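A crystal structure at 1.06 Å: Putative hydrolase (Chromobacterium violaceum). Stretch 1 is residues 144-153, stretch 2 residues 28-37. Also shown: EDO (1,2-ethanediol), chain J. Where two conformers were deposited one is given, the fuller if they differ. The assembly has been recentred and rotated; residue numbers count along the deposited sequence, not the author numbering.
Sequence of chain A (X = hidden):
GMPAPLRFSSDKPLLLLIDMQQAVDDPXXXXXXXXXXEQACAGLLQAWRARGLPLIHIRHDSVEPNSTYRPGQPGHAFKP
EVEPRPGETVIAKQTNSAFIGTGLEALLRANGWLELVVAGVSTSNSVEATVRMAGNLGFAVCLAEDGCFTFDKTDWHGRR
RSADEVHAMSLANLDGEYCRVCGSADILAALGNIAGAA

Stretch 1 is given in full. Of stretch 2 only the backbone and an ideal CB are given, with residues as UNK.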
# COMPACT_ATOMS: atom_id res chain seq x y z
N ALA A 144 -15.40 3.10 -1.71
CA ALA A 144 -16.39 3.84 -2.50
C ALA A 144 -15.64 4.64 -3.54
O ALA A 144 -15.27 5.80 -3.34
CB ALA A 144 -17.26 4.74 -1.60
N GLU A 145 -15.39 4.01 -4.69
CA GLU A 145 -14.41 4.56 -5.62
C GLU A 145 -14.84 5.88 -6.27
O GLU A 145 -14.01 6.68 -6.64
CB GLU A 145 -13.98 3.52 -6.66
CG GLU A 145 -15.06 3.11 -7.62
CD GLU A 145 -15.20 4.04 -8.81
OE1 GLU A 145 -14.21 4.70 -9.21
OE2 GLU A 145 -16.32 4.09 -9.37
N ASP A 146 -16.15 6.07 -6.43
CA ASP A 146 -16.68 7.33 -6.95
C ASP A 146 -16.55 8.49 -5.99
O ASP A 146 -16.69 9.64 -6.38
CB ASP A 146 -18.12 7.17 -7.44
CG ASP A 146 -19.10 6.75 -6.36
OD1 ASP A 146 -18.73 5.94 -5.48
OD2 ASP A 146 -20.27 7.18 -6.42
N GLY A 147 -16.29 8.18 -4.71
CA GLY A 147 -15.95 9.17 -3.71
C GLY A 147 -14.47 9.36 -3.52
O GLY A 147 -14.03 10.01 -2.57
N CYS A 148 -13.65 8.81 -4.41
CA CYS A 148 -12.22 8.97 -4.36
C CYS A 148 -11.75 9.68 -5.62
O CYS A 148 -12.38 9.58 -6.68
CB CYS A 148 -11.50 7.60 -4.31
SG CYS A 148 -11.87 6.64 -2.82
N PHE A 149 -10.62 10.35 -5.54
CA PHE A 149 -9.98 10.88 -6.74
C PHE A 149 -8.47 10.89 -6.54
O PHE A 149 -7.97 10.79 -5.41
CB PHE A 149 -10.53 12.28 -7.12
CG PHE A 149 -10.17 13.43 -6.25
CD1 PHE A 149 -10.97 13.78 -5.18
CD2 PHE A 149 -9.11 14.24 -6.56
CE1 PHE A 149 -10.72 14.90 -4.45
CE2 PHE A 149 -8.83 15.37 -5.84
CZ PHE A 149 -9.64 15.71 -4.80
N THR A 150 -7.76 11.03 -7.66
CA THR A 150 -6.33 11.12 -7.67
C THR A 150 -5.90 12.05 -8.80
O THR A 150 -6.74 12.77 -9.35
CB THR A 150 -5.68 9.72 -7.71
OG1 THR A 150 -4.29 9.85 -7.40
CG2 THR A 150 -5.93 9.01 -9.05
N PHE A 151 -4.60 12.05 -9.08
CA PHE A 151 -3.95 13.02 -9.95
C PHE A 151 -3.18 12.31 -11.04
O PHE A 151 -2.71 11.18 -10.90
CB PHE A 151 -3.02 13.92 -9.15
CG PHE A 151 -3.71 14.62 -8.02
CD1 PHE A 151 -4.47 15.77 -8.24
CD2 PHE A 151 -3.69 14.09 -6.74
CE1 PHE A 151 -5.16 16.36 -7.24
CE2 PHE A 151 -4.37 14.74 -5.72
CZ PHE A 151 -5.10 15.88 -5.98
N ASP A 152 -2.97 13.02 -12.15
CA ASP A 152 -2.08 12.55 -13.22
C ASP A 152 -0.71 12.23 -12.62
O ASP A 152 -0.24 12.88 -11.68
CB ASP A 152 -1.86 13.64 -14.28
CG ASP A 152 -3.08 13.98 -15.12
OD1 ASP A 152 -4.20 13.50 -14.85
OD2 ASP A 152 -2.89 14.76 -16.08
N LYS A 153 -0.04 11.24 -13.20
CA LYS A 153 1.34 10.96 -12.78
C LYS A 153 2.06 10.26 -13.91
O LYS A 153 1.53 9.42 -14.61
CB LYS A 153 1.43 10.13 -11.48
CG LYS A 153 2.86 10.09 -10.87
CD LYS A 153 2.98 9.31 -9.59
CE LYS A 153 2.50 10.10 -8.40
NZ LYS A 153 3.16 11.44 -8.25
N UNK A 28 -0.93 22.85 -8.01
CA UNK A 28 0.38 22.18 -7.91
C UNK A 28 0.29 20.66 -7.95
O UNK A 28 1.26 19.98 -8.29
CB UNK A 28 1.08 22.60 -6.62
N UNK A 29 -0.84 20.11 -7.52
CA UNK A 29 -0.99 18.66 -7.55
C UNK A 29 -1.18 18.10 -8.98
O UNK A 29 -1.08 16.89 -9.18
CB UNK A 29 -2.18 18.26 -6.68
N UNK A 30 -1.49 18.97 -9.93
CA UNK A 30 -1.78 18.59 -11.28
C UNK A 30 -3.22 18.18 -11.45
O UNK A 30 -4.03 18.21 -10.51
CB UNK A 30 -0.85 17.46 -11.72
N UNK A 31 -3.62 17.76 -12.66
CA UNK A 31 -5.03 17.50 -12.93
C UNK A 31 -5.55 16.28 -12.18
O UNK A 31 -4.84 15.30 -12.00
CB UNK A 31 -5.25 17.31 -14.43
N UNK A 32 -6.83 16.35 -11.85
CA UNK A 32 -7.55 15.31 -11.12
C UNK A 32 -8.64 14.69 -11.95
O UNK A 32 -9.10 15.23 -12.96
CB UNK A 32 -8.15 15.88 -9.83
N UNK A 33 -9.09 13.52 -11.52
CA UNK A 33 -10.29 12.88 -12.02
C UNK A 33 -11.47 13.11 -11.07
O UNK A 33 -11.37 13.83 -10.06
CB UNK A 33 -10.05 11.38 -12.22
N UNK A 34 -12.59 12.45 -11.40
CA UNK A 34 -13.78 12.37 -10.55
C UNK A 34 -14.20 13.70 -9.95
O UNK A 34 -14.21 13.87 -8.74
CB UNK A 34 -13.54 11.37 -9.42
N UNK A 35 -14.63 14.63 -10.79
CA UNK A 35 -15.02 15.94 -10.30
C UNK A 35 -16.16 15.94 -9.30
O UNK A 35 -16.28 16.92 -8.55
CB UNK A 35 -15.41 16.82 -11.49
N UNK A 36 -16.99 14.90 -9.30
CA UNK A 36 -18.12 14.76 -8.39
C UNK A 36 -17.77 13.98 -7.11
O UNK A 36 -18.66 13.65 -6.34
CB UNK A 36 -19.27 14.07 -9.12
N UNK A 37 -16.48 13.69 -6.88
CA UNK A 37 -16.12 12.90 -5.70
C UNK A 37 -16.61 13.55 -4.42
O UNK A 37 -17.06 12.87 -3.50
CB UNK A 37 -14.60 12.70 -5.63
C1 EDO J . -3.04 12.18 -19.91
O1 EDO J . -2.12 11.10 -20.14
C2 EDO J . -2.80 13.08 -18.69
O2 EDO J . -1.45 13.28 -18.22

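Position 28 lies in a 3-10 segment that runs on to 29, and its ideal CB has nothing of stretch 1 within 5.5 Å, so this contact sets no preference; the deposited residue is S28. At position 29 the CA-to-CB bond points toward stretch 1, and the ideal CB lies 3.6 Å from F151 CE1. An apolar or aromatic side chain would suit this place beside a phenyl ring. The residue is W29, whose CB sits over a face of the F151 ring, 3.7 Å from its centroid. The five-membered ring of the indole and the F151 ring are near parallel (28°) but slid apart, with centroids 5.3 Å apart and little overlap. A water joins the two backbones, donating to W29 O (2.8 Å) and to D152 O (2.7 Å).

Position 30 has phi 84° and psi -178°, and positive phi by itself favours glycine. An ideal CB would still stand 4.6 Å from D152 O, so the backbone angles speak more strongly than space does. The residue is G30, and its O lies at the edge of the F151 ring, 3.4 Å from F151 CD1.

At position 31 phi of -69° and psi of 149° would accommodate proline among many others. The backbone O accepts a hydrogen bond from D152 N (3.0 Å), while the CB points sideways, 3.8 Å from D152 OD2. A small or polar residue would also fit; P31 is deposited, its CG 3.6 Å from D152 OD2.

Position 32 pairs with F151 in a single beta bridge, CA to CA 4.4 Å, and its CA makes a CA-H...O contact with T150 O (3.2 Å). The CB points sideways, its ideal position 3.4 Å from T150 O, 3.8 Å from F149 CD2 and 4.0 Å from F151 CE1, so both rings are within reach. Aliphatic, aromatic or long cationic side chains could all use these rings. R32 lays its guanidinium flat on F149, CZ 3.5 Å from the ring centroid and the planes at 2°, a cation-pi stack. Hydrogen bonds from R32 NE to the backbone O of position 33 (3.1 Å) and from R32 NH2 to the backbone O of position 34 (2.8 Å) hold the group in place.

The backbone N of position 33 donates to T150 O (3.3 Å). T150 N is a donor that an acceptor one atom beyond CG can reach, so asparagine or aspartate would be reasonable. N33 answers with OD1, 2.9 Å from T150 N and nearly linear at 172°.

Position 34 has phi/psi of 46/66°, which asparagine or glycine would also tolerate. Its CB points toward stretch 1, 3.5 Å from C148 O, inviting a donor. H34 ND1 donates to that C148 O (2.9 Å), while its CE1 approaches E145 OE1 at 3.1 Å.

Positions 35 and 36 have no part of stretch 1 within 5.5 Å of an ideal CB. Phi of -60° at 35 allows P35; Q36 takes the N-cap position before a helix.

At position 37 the CB points toward stretch 1, 3.8 Å from both D146 O and F149 CD1, which favours a small apolar residue. A37 packs its methyl there.

Stretch 2 28-37: SWGPRNHPQA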
# COMPACT_ATOMS: atom_id res chain seq x y z
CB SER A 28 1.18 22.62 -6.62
OG SER A 28 0.58 22.13 -5.41
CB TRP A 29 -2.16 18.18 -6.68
CG TRP A 29 -1.93 18.45 -5.24
CD1 TRP A 29 -2.53 19.40 -4.49
CD2 TRP A 29 -0.96 17.82 -4.39
NE1 TRP A 29 -2.04 19.38 -3.20
CE2 TRP A 29 -1.09 18.40 -3.11
CE3 TRP A 29 -0.04 16.78 -4.58
CZ2 TRP A 29 -0.30 18.01 -2.03
CZ3 TRP A 29 0.75 16.39 -3.50
CH2 TRP A 29 0.61 17.01 -2.24
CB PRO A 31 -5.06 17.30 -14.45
CG PRO A 31 -3.86 18.06 -14.96
CD PRO A 31 -2.82 17.83 -13.90
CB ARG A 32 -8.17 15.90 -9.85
CG ARG A 32 -9.19 17.03 -10.12
CD ARG A 32 -9.93 17.42 -8.90
NE ARG A 32 -10.98 16.50 -8.54
CZ ARG A 32 -11.83 16.71 -7.53
NH1 ARG A 32 -11.72 17.80 -6.79
NH2 ARG A 32 -12.81 15.86 -7.27
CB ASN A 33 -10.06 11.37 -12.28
CG ASN A 33 -9.87 10.57 -11.01
OD1 ASN A 33 -9.39 11.09 -10.04
ND2 ASN A 33 -10.30 9.30 -11.01
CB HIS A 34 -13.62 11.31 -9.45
CG HIS A 34 -13.77 9.92 -9.93
ND1 HIS A 34 -13.77 8.83 -9.08
CD2 HIS A 34 -14.04 9.42 -11.16
CE1 HIS A 34 -13.99 7.74 -9.76
NE2 HIS A 34 -14.18 8.06 -11.03
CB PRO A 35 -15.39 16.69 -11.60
CG PRO A 35 -15.76 15.62 -12.57
CD PRO A 35 -14.76 14.53 -12.25
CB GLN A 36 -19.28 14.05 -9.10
CG GLN A 36 -19.92 14.86 -10.24
CD GLN A 36 -19.70 16.37 -10.13
OE1 GLN A 36 -19.61 16.92 -9.04
NE2 GLN A 36 -19.58 17.02 -11.29
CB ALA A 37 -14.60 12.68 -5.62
O HOH W 1 -0.79 15.52 -11.65
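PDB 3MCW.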